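Local atomic coordinates of flavin-containing monooxygenase (Allium sativum, PDB entry 6WPU), a protein that probably uses its flavin-adenine dinucleotide cofactor to oxygenate the sulfur of S-allyl-L-cysteine in garlic. Residues A[47-59]-A[135-147]. Residues are numbered along the deposited sequence; the frame is centred on the assembly and turned at random.
Sequences TTTIFERGSSIGG and GVSREVGMEKEVV. With FAD (flavin-adenine dinucleotide), chain B; SO4 (sulfate ion), chain G.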
ATOM      1  N   THR A  47      -8.718  -0.186  25.092  1.00 35.60           N
ATOM      2  CA  THR A  47      -7.363   0.281  25.350  1.00 37.24           C
ATOM      3  C   THR A  47      -6.403  -0.381  24.359  1.00 39.12           C
ATOM      4  O   THR A  47      -6.682  -1.453  23.806  1.00 35.99           O
ATOM      5  CB  THR A  47      -6.937  -0.019  26.788  1.00 32.64           C
ATOM      6  OG1 THR A  47      -6.954  -1.433  27.001  1.00 38.74           O
ATOM      7  CG2 THR A  47      -7.887   0.635  27.786  1.00 30.82           C
ATOM      8  N   THR A  48      -5.275   0.275  24.110  1.00 34.88           N
ATOM      9  CA  THR A  48      -4.373  -0.169  23.053  1.00 40.14           C
ATOM     10  C   THR A  48      -2.939   0.060  23.481  1.00 38.95           C
ATOM     11  O   THR A  48      -2.649   0.927  24.306  1.00 36.42           O
ATOM     12  CB  THR A  48      -4.577   0.573  21.717  1.00 42.43           C
ATOM     13  OG1 THR A  48      -4.281   1.962  21.897  1.00 42.64           O
ATOM     14  CG2 THR A  48      -5.999   0.426  21.186  1.00 44.31           C
ATOM     15  N   THR A  49      -2.050  -0.728  22.884  1.00 37.00           N
ATOM     16  CA  THR A  49      -0.620  -0.446  22.847  1.00 38.18           C
ATOM     17  C   THR A  49      -0.209  -0.437  21.379  1.00 37.80           C
ATOM     18  O   THR A  49      -0.448  -1.411  20.656  1.00 34.60           O
ATOM     19  CB  THR A  49       0.188  -1.488  23.634  1.00 36.94           C
ATOM     20  OG1 THR A  49      -0.237  -1.506  25.008  1.00 36.70           O
ATOM     21  CG2 THR A  49       1.682  -1.182  23.561  1.00 32.44           C
ATOM     22  N   ILE A  50       0.390   0.664  20.938  1.00 31.37           N
ATOM     23  CA  ILE A  50       0.788   0.834  19.545  1.00 35.37           C
ATOM     24  C   ILE A  50       2.298   0.662  19.454  1.00 36.82           C
ATOM     25  O   ILE A  50       3.050   1.370  20.136  1.00 33.28           O
ATOM     26  CB  ILE A  50       0.366   2.209  19.010  1.00 36.86           C
ATOM     27  CG1 ILE A  50      -1.099   2.502  19.379  1.00 36.90           C
ATOM     28  CG2 ILE A  50       0.624   2.276  17.515  1.00 36.37           C
ATOM     29  CD1 ILE A  50      -1.438   3.984  19.377  1.00 38.62           C
ATOM     30  N   PHE A  51       2.746  -0.259  18.607  1.00 31.88           N
ATOM     31  CA  PHE A  51       4.165  -0.508  18.404  1.00 31.48           C
ATOM     32  C   PHE A  51       4.567   0.048  17.052  1.00 34.97           C
ATOM     33  O   PHE A  51       3.944  -0.283  16.037  1.00 31.08           O
ATOM     34  CB  PHE A  51       4.490  -2.007  18.467  1.00 27.68           C
ATOM     35  CG  PHE A  51       4.117  -2.656  19.762  1.00 28.19           C
ATOM     36  CD1 PHE A  51       5.028  -2.707  20.821  1.00 32.54           C
ATOM     37  CD2 PHE A  51       2.851  -3.193  19.933  1.00 30.11           C
ATOM     38  CE1 PHE A  51       4.679  -3.297  22.039  1.00 34.73           C
ATOM     39  CE2 PHE A  51       2.478  -3.790  21.142  1.00 30.75           C
ATOM     40  CZ  PHE A  51       3.403  -3.848  22.201  1.00 30.48           C
ATOM     41  N   GLU A  52       5.597   0.890  17.032  1.00 35.04           N
ATOM     42  CA  GLU A  52       6.142   1.416  15.781  1.00 32.32           C
ATOM     43  C   GLU A  52       7.650   1.203  15.765  1.00 32.64           C
ATOM     44  O   GLU A  52       8.363   1.661  16.668  1.00 29.62           O
ATOM     45  CB  GLU A  52       5.806   2.896  15.600  1.00 30.58           C
ATOM     46  CG  GLU A  52       6.548   3.570  14.436  1.00 33.42           C
ATOM     47  CD  GLU A  52       6.393   2.831  13.104  1.00 34.08           C
ATOM     48  OE1 GLU A  52       7.434   2.520  12.472  1.00 41.55           O
ATOM     49  OE2 GLU A  52       5.240   2.570  12.685  1.00 34.30           O
ATOM     50  N   ARG A  53       8.126   0.507  14.733  1.00 31.86           N
ATOM     51  CA  ARG A  53       9.549   0.199  14.615  1.00 37.98           C
ATOM     52  C   ARG A  53      10.389   1.460  14.387  1.00 34.50           C
ATOM     53  O   ARG A  53      11.488   1.583  14.935  1.00 36.24           O
ATOM     54  CB  ARG A  53       9.738  -0.807  13.484  1.00 44.36           C
ATOM     55  CG  ARG A  53      11.065  -0.755  12.808  1.00 60.32           C
ATOM     56  CD  ARG A  53      10.890  -0.821  11.311  1.00 62.07           C
ATOM     57  NE  ARG A  53      10.339   0.421  10.764  1.00 71.39           N
ATOM     58  CZ  ARG A  53      11.047   1.524  10.514  1.00 63.09           C
ATOM     59  NH1 ARG A  53      10.445   2.599  10.015  1.00 55.25           N
ATOM     60  NH2 ARG A  53      12.349   1.554  10.775  1.00 61.92           N
ATOM     61  N   GLY A  54       9.889   2.412  13.600  1.00 32.34           N
ATOM     62  CA  GLY A  54      10.631   3.627  13.315  1.00 30.79           C
ATOM     63  C   GLY A  54      10.550   4.653  14.431  1.00 37.77           C
ATOM     64  O   GLY A  54       9.978   4.431  15.501  1.00 33.35           O
ATOM     65  N   SER A  55      11.138   5.819  14.162  1.00 40.21           N
ATOM     66  CA  SER A  55      11.221   6.895  15.138  1.00 42.87           C
ATOM     67  C   SER A  55      10.133   7.947  14.967  1.00 42.29           C
ATOM     68  O   SER A  55       9.979   8.797  15.850  1.00 39.61           O
ATOM     69  CB  SER A  55      12.595   7.567  15.069  1.00 46.49           C
ATOM     70  OG  SER A  55      12.833   8.025  13.753  1.00 53.66           O
ATOM     71  N   SER A  56       9.359   7.897  13.879  1.00 33.68           N
ATOM     72  CA  SER A  56       8.227   8.796  13.686  1.00 36.82           C
ATOM     73  C   SER A  56       7.056   8.009  13.114  1.00 38.90           C
ATOM     74  O   SER A  56       7.218   6.887  12.631  1.00 36.24           O
ATOM     75  CB  SER A  56       8.566   9.957  12.749  1.00 48.15           C
ATOM     76  OG  SER A  56       9.845  10.475  13.050  1.00 59.76           O
ATOM     77  N   ILE A  57       5.865   8.614  13.173  1.00 39.34           N
ATOM     78  CA  ILE A  57       4.689   8.017  12.552  1.00 38.68           C
ATOM     79  C   ILE A  57       4.650   8.366  11.061  1.00 38.08           C
ATOM     80  O   ILE A  57       5.244   9.342  10.600  1.00 35.65           O
ATOM     81  CB  ILE A  57       3.397   8.464  13.274  1.00 42.84           C
ATOM     82  CG1 ILE A  57       3.229   9.981  13.219  1.00 43.84           C
ATOM     83  CG2 ILE A  57       3.391   8.020  14.736  1.00 38.45           C
ATOM     84  CD1 ILE A  57       2.340  10.472  12.097  1.00 51.35           C
ATOM     85  N   GLY A  58       3.922   7.561  10.293  1.00 36.17           N
ATOM     86  CA  GLY A  58       3.643   7.918   8.916  1.00 32.71           C
ATOM     87  C   GLY A  58       3.954   6.804   7.942  1.00 32.04           C
ATOM     88  O   GLY A  58       3.436   6.787   6.819  1.00 33.48           O
ATOM     89  N   GLY A  59       4.794   5.866   8.369  1.00 30.91           N
ATOM     90  CA  GLY A  59       5.102   4.706   7.556  1.00 29.22           C
ATOM     91  C   GLY A  59       5.693   5.087   6.204  1.00 34.82           C
ATOM     92  O   GLY A  59       6.664   5.845   6.100  1.00 29.71           O
ATOM     93  N   GLY A 135      -5.335  12.483  19.103  1.00 44.44           N
ATOM     94  CA  GLY A 135      -4.600  12.049  20.279  1.00 42.30           C
ATOM     95  C   GLY A 135      -3.905  10.717  20.139  1.00 43.25           C
ATOM     96  O   GLY A 135      -3.629  10.065  21.149  1.00 39.70           O
ATOM     97  N   VAL A 136      -3.616  10.289  18.912  1.00 43.89           N
ATOM     98  CA  VAL A 136      -2.985   8.991  18.683  1.00 40.27           C
ATOM     99  C   VAL A 136      -1.464   9.074  18.776  1.00 44.12           C
ATOM    100  O   VAL A 136      -0.835   8.208  19.391  1.00 40.31           O
ATOM    101  CB  VAL A 136      -3.419   8.423  17.318  1.00 40.23           C
ATOM    102  CG1 VAL A 136      -2.587   7.191  16.979  1.00 36.31           C
ATOM    103  CG2 VAL A 136      -4.895   8.081  17.322  1.00 44.96           C
ATOM    104  N   SER A 137      -0.860  10.103  18.171  1.00 44.01           N
ATOM    105  CA  SER A 137       0.600  10.182  18.065  1.00 47.97           C
ATOM    106  C   SER A 137       1.279  10.062  19.424  1.00 45.51           C
ATOM    107  O   SER A 137       2.267   9.333  19.584  1.00 44.27           O
ATOM    108  CB  SER A 137       1.009  11.505  17.415  1.00 48.86           C
ATOM    109  OG  SER A 137       0.625  11.574  16.064  1.00 54.29           O
ATOM    110  N   ARG A 138       0.764  10.786  20.414  1.00 39.10           N
ATOM    111  CA  ARG A 138       1.410  10.842  21.715  1.00 39.44           C
ATOM    112  C   ARG A 138       1.433   9.485  22.412  1.00 45.13           C
ATOM    113  O   ARG A 138       2.188   9.312  23.375  1.00 44.53           O
ATOM    114  CB  ARG A 138       0.690  11.862  22.589  1.00 41.57           C
ATOM    115  CG  ARG A 138      -0.695  11.389  22.963  1.00 45.07           C
ATOM    116  CD  ARG A 138      -1.558  12.445  23.623  1.00 53.09           C
ATOM    117  NE  ARG A 138      -2.940  11.964  23.646  1.00 63.94           N
ATOM    118  CZ  ARG A 138      -3.920  12.511  24.354  1.00 77.88           C
ATOM    119  NH1 ARG A 138      -3.677  13.566  25.123  1.00 81.51           N
ATOM    120  NH2 ARG A 138      -5.141  11.996  24.297  1.00 81.61           N
ATOM    121  N   GLU A 139       0.630   8.521  21.957  1.00 38.42           N
ATOM    122  CA  GLU A 139       0.576   7.211  22.593  1.00 39.52           C
ATOM    123  C   GLU A 139       1.402   6.148  21.869  1.00 43.96           C
ATOM    124  O   GLU A 139       1.513   5.024  22.370  1.00 42.78           O
ATOM    125  CB  GLU A 139      -0.884   6.755  22.707  1.00 42.76           C
ATOM    126  CG  GLU A 139      -1.763   7.805  23.388  1.00 56.21           C
ATOM    127  CD  GLU A 139      -3.181   7.336  23.654  1.00 71.43           C
ATOM    128  OE1 GLU A 139      -3.478   6.150  23.386  1.00 76.20           O
ATOM    129  OE2 GLU A 139      -3.996   8.158  24.134  1.00 74.66           O
ATOM    130  N   VAL A 140       1.988   6.468  20.713  1.00 37.83           N
ATOM    131  CA  VAL A 140       2.693   5.449  19.943  1.00 34.48           C
ATOM    132  C   VAL A 140       4.015   5.132  20.634  1.00 39.29           C
ATOM    133  O   VAL A 140       4.794   6.034  20.958  1.00 35.69           O
ATOM    134  CB  VAL A 140       2.905   5.927  18.496  1.00 38.45           C
ATOM    135  CG1 VAL A 140       3.751   4.936  17.714  1.00 34.36           C
ATOM    136  CG2 VAL A 140       1.565   6.147  17.798  1.00 35.41           C
ATOM    137  N   GLY A 141       4.259   3.849  20.902  1.00 36.62           N
ATOM    138  CA  GLY A 141       5.562   3.434  21.397  1.00 36.56           C
ATOM    139  C   GLY A 141       6.580   3.370  20.262  1.00 36.89           C
ATOM    140  O   GLY A 141       6.540   2.449  19.448  1.00 33.36           O
ATOM    141  N   MET A 142       7.497   4.338  20.204  1.00 31.57           N
ATOM    142  CA  MET A 142       8.426   4.476  19.089  1.00 33.42           C
ATOM    143  C   MET A 142       9.638   3.570  19.256  1.00 39.72           C
ATOM    144  O   MET A 142      10.043   3.246  20.372  1.00 36.37           O
ATOM    145  CB  MET A 142       8.913   5.924  18.960  1.00 40.21           C
ATOM    146  CG  MET A 142       7.816   6.983  18.949  1.00 51.39           C
ATOM    147  SD  MET A 142       6.634   6.801  17.587  1.00 56.83           S
ATOM    148  CE  MET A 142       7.667   6.448  16.258  1.00 35.21           C
ATOM    149  N   GLU A 143      10.245   3.196  18.122  1.00 36.01           N
ATOM    150  CA  GLU A 143      11.471   2.395  18.121  1.00 42.15           C
ATOM    151  C   GLU A 143      11.261   1.069  18.842  1.00 38.05           C
ATOM    152  O   GLU A 143      12.142   0.563  19.535  1.00 36.59           O
ATOM    153  CB  GLU A 143      12.642   3.181  18.722  1.00 41.85           C
ATOM    154  CG  GLU A 143      12.743   4.559  18.082  1.00 53.24           C
ATOM    155  CD  GLU A 143      14.084   5.215  18.240  1.00 60.07           C
ATOM    156  OE1 GLU A 143      14.488   5.472  19.384  1.00 65.29           O
ATOM    157  OE2 GLU A 143      14.732   5.484  17.210  1.00 64.99           O
ATOM    158  N   LYS A 144      10.077   0.499  18.668  1.00 34.82           N
ATOM    159  CA  LYS A 144       9.714  -0.781  19.259  1.00 39.69           C
ATOM    160  C   LYS A 144       9.323  -1.683  18.109  1.00 36.74           C
ATOM    161  O   LYS A 144       8.232  -1.532  17.548  1.00 37.66           O
ATOM    162  CB  LYS A 144       8.555  -0.650  20.255  1.00 35.99           C
ATOM    163  CG  LYS A 144       8.892  -0.053  21.609  1.00 42.48           C
ATOM    164  CD  LYS A 144       7.755  -0.375  22.577  1.00 41.26           C
ATOM    165  CE  LYS A 144       7.512   0.729  23.588  1.00 55.25           C
ATOM    166  NZ  LYS A 144       8.456   0.703  24.736  1.00 59.37           N
ATOM    167  N   GLU A 145      10.195  -2.618  17.760  1.00 32.67           N
ATOM    168  CA  GLU A 145       9.941  -3.513  16.642  1.00 31.72           C
ATOM    169  C   GLU A 145       9.339  -4.814  17.153  1.00 31.92           C
ATOM    170  O   GLU A 145       9.966  -5.527  17.947  1.00 31.23           O
ATOM    171  CB  GLU A 145      11.225  -3.795  15.862  1.00 30.43           C
ATOM    172  CG  GLU A 145      10.967  -4.633  14.630  1.00 36.35           C
ATOM    173  CD  GLU A 145      12.258  -5.056  13.941  1.00 48.74           C
ATOM    174  OE1 GLU A 145      13.299  -4.390  14.145  1.00 52.84           O
ATOM    175  OE2 GLU A 145      12.228  -6.072  13.211  1.00 52.80           O
ATOM    176  N   VAL A 146       8.129  -5.123  16.700  1.00 31.96           N
ATOM    177  CA  VAL A 146       7.499  -6.381  17.079  1.00 31.13           C
ATOM    178  C   VAL A 146       8.231  -7.509  16.371  1.00 36.98           C
ATOM    179  O   VAL A 146       8.323  -7.520  15.139  1.00 34.98           O
ATOM    180  CB  VAL A 146       6.014  -6.370  16.717  1.00 28.74           C
ATOM    181  CG1 VAL A 146       5.415  -7.738  16.961  1.00 28.36           C
ATOM    182  CG2 VAL A 146       5.285  -5.290  17.516  1.00 27.50           C
ATOM    183  N   VAL A 147       8.781  -8.448  17.142  1.00 37.33           N
ATOM    184  CA  VAL A 147       9.535  -9.561  16.565  1.00 32.88           C
ATOM    185  C   VAL A 147       8.830 -10.885  16.736  1.00 34.31           C
ATOM    186  O   VAL A 147       9.207 -11.853  16.066  1.00 34.04           O
ATOM    187  CB  VAL A 147      10.969  -9.655  17.139  1.00 32.49           C
ATOM    188  CG1 VAL A 147      11.790  -8.427  16.743  1.00 32.64           C
ATOM    189  CG2 VAL A 147      10.940  -9.807  18.664  1.00 36.72           C
TER
HETATM  190  PA  FAD B 501       2.777   1.649   5.837  1.00 31.96           P
HETATM  191  O1A FAD B 501       2.744   3.100   5.354  1.00 27.94           O
HETATM  192  O2A FAD B 501       3.759   0.722   5.323  1.00 25.37           O
HETATM  193  O5B FAD B 501       3.030   1.542   7.325  1.00 34.12           O
HETATM  194  C5B FAD B 501       3.328   0.373   8.079  1.00 31.17           C
HETATM  195  C4B FAD B 501       4.043   0.740   9.399  1.00 31.74           C
HETATM  196  O4B FAD B 501       4.265  -0.351  10.249  1.00 30.96           O
HETATM  197  C3B FAD B 501       5.374   1.407   9.176  1.00 34.37           C
HETATM  198  O3B FAD B 501       5.457   2.599   9.885  1.00 34.74           O
HETATM  199  C2B FAD B 501       6.373   0.433   9.694  1.00 35.74           C
HETATM  200  O2B FAD B 501       7.506   1.032  10.214  1.00 32.34           O
HETATM  201  C1B FAD B 501       5.570  -0.262  10.754  1.00 31.34           C
HETATM  202  N9A FAD B 501       6.021  -1.603  11.050  1.00 32.86           N
HETATM  203  C8A FAD B 501       6.290  -2.592  10.111  1.00 35.37           C
HETATM  204  N7A FAD B 501       6.690  -3.709  10.733  1.00 33.29           N
HETATM  205  C5A FAD B 501       6.723  -3.489  12.112  1.00 35.91           C
HETATM  206  C6A FAD B 501       7.062  -4.263  13.220  1.00 30.52           C
HETATM  207  N6A FAD B 501       7.494  -5.633  13.075  1.00 29.53           N
HETATM  208  N1A FAD B 501       6.961  -3.739  14.454  1.00 33.72           N
HETATM  209  C2A FAD B 501       6.566  -2.454  14.652  1.00 30.90           C
HETATM  210  N3A FAD B 501       6.231  -1.660  13.608  1.00 29.23           N
HETATM  211  C4A FAD B 501       6.299  -2.144  12.337  1.00 31.42           C
HETATM  212  N1  FAD B 501      -2.120   5.844  -1.345  1.00 31.60           N
HETATM  213  C2  FAD B 501      -2.847   7.072  -1.537  1.00 35.09           C
HETATM  214  O2  FAD B 501      -3.980   7.307  -0.840  1.00 44.49           O
HETATM  215  N3  FAD B 501      -2.460   7.973  -2.503  1.00 42.76           N
HETATM  216  C4  FAD B 501      -1.320   7.750  -3.246  1.00 35.31           C
HETATM  217  O4  FAD B 501      -0.904   8.626  -4.194  1.00 40.92           O
HETATM  218  C4X FAD B 501      -0.416   6.629  -2.922  1.00 39.36           C
HETATM  219  N5  FAD B 501       0.841   6.549  -3.508  1.00 37.80           N
HETATM  220  C5X FAD B 501       1.690   5.505  -3.155  1.00 38.63           C
HETATM  221  C6  FAD B 501       2.954   5.416  -3.756  1.00 35.07           C
HETATM  222  C7  FAD B 501       3.806   4.380  -3.390  1.00 38.98           C
HETATM  223  C7M FAD B 501       5.156   4.288  -4.050  1.00 35.51           C
HETATM  224  C8  FAD B 501       3.411   3.437  -2.443  1.00 40.64           C
HETATM  225  C8M FAD B 501       4.302   2.306  -2.039  1.00 38.15           C
HETATM  226  C9  FAD B 501       2.150   3.521  -1.845  1.00 34.96           C
HETATM  227  C9A FAD B 501       1.291   4.551  -2.199  1.00 35.51           C
HETATM  228  N10 FAD B 501       0.002   4.647  -1.570  1.00 33.75           N
HETATM  229  C10 FAD B 501      -0.862   5.693  -1.922  1.00 31.05           C
HETATM  230  C1' FAD B 501      -0.432   3.625  -0.605  1.00 38.84           C
HETATM  231  C2' FAD B 501       0.090   3.670   0.815  1.00 42.88           C
HETATM  232  O2' FAD B 501       0.614   2.445   1.123  1.00 56.56           O
HETATM  233  C3' FAD B 501      -1.127   3.897   1.684  1.00 44.39           C
HETATM  234  O3' FAD B 501      -1.441   5.211   1.427  1.00 53.07           O
HETATM  235  C4' FAD B 501      -0.911   3.730   3.184  1.00 43.47           C
HETATM  236  O4' FAD B 501       0.217   4.449   3.523  1.00 43.29           O
HETATM  237  C5' FAD B 501      -0.823   2.293   3.708  1.00 39.46           C
HETATM  238  O5' FAD B 501      -0.267   2.468   4.979  1.00 39.25           O
HETATM  239  P   FAD B 501       0.061   1.388   6.092  1.00 32.72           P
HETATM  240  O1P FAD B 501      -0.117   1.976   7.543  1.00 35.17           O
HETATM  241  O2P FAD B 501      -0.784   0.119   5.678  1.00 29.17           O
HETATM  242  O3P FAD B 501       1.534   0.834   5.611  1.00 31.39           O
HETATM  243  S   SO4 G 506      13.504   5.358  11.199  0.73 71.50           S
HETATM  244  O1  SO4 G 506      14.504   5.876  10.264  0.73 79.90           O
HETATM  245  O2  SO4 G 506      13.107   4.008  10.800  0.73 65.33           O
HETATM  246  O3  SO4 G 506      12.323   6.225  11.198  0.73 76.31           O
HETATM  247  O4  SO4 G 506      14.082   5.329  12.539  0.73 72.68           O
HETATM  248  O   HOH W   1      -2.751   3.575  23.318  1.00 50.95           O
HETATM  249  O   HOH W   2       0.456   2.764  22.653  1.00 48.65           O
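The Phe51 ring is met obliquely by two side chains of 135-147: Val146 CG2 packs 3.5 Å from Phe51 CB and 3.7 Å from CG, while the Lys144 chain lies across Phe51 CD1. Phe51 also meets the ring of Trp161, on which Lys144 makes a cation-pi contact. The second flat group, the Arg53 guanidinium, uses its edge: NE donates to the FAD ribose hydroxyl O2B at 2.9 Å, and NH2 reaches O2 of a sulfate, probably from the crystallisation liquor. On the side of the sheet bearing Ile50 and Glu52, CG1 of Val140 packs on Glu52 CB, both Val140 methyls touch Ile50, and CG2 also meets Ile57 CG2.

Together these pieces illustrate the adenosine end of a Rossmann-type dinucleotide-binding fold, in which the short, weakly bonded strand 140-142 is the outermost member of the parallel sheet, beside strand 47-52. Gly141 binds both ways, its N to Ile50 O at 2.9 Å and its O to Glu52 N. Glu52, the acidic residue after Phe51, accepts both ribose hydroxyls, O2B on OE1 at 2.7 Å and O3B on OE2; Gly54 N takes the anti lone pair of OE1, and Ala30 N also holds OE2. Past Glu143, Lys144 N bonds to Glu52 O, and Val146 reads the adenine through its backbone, N to FAD N1A and O from N6A, both at 2.9 Å.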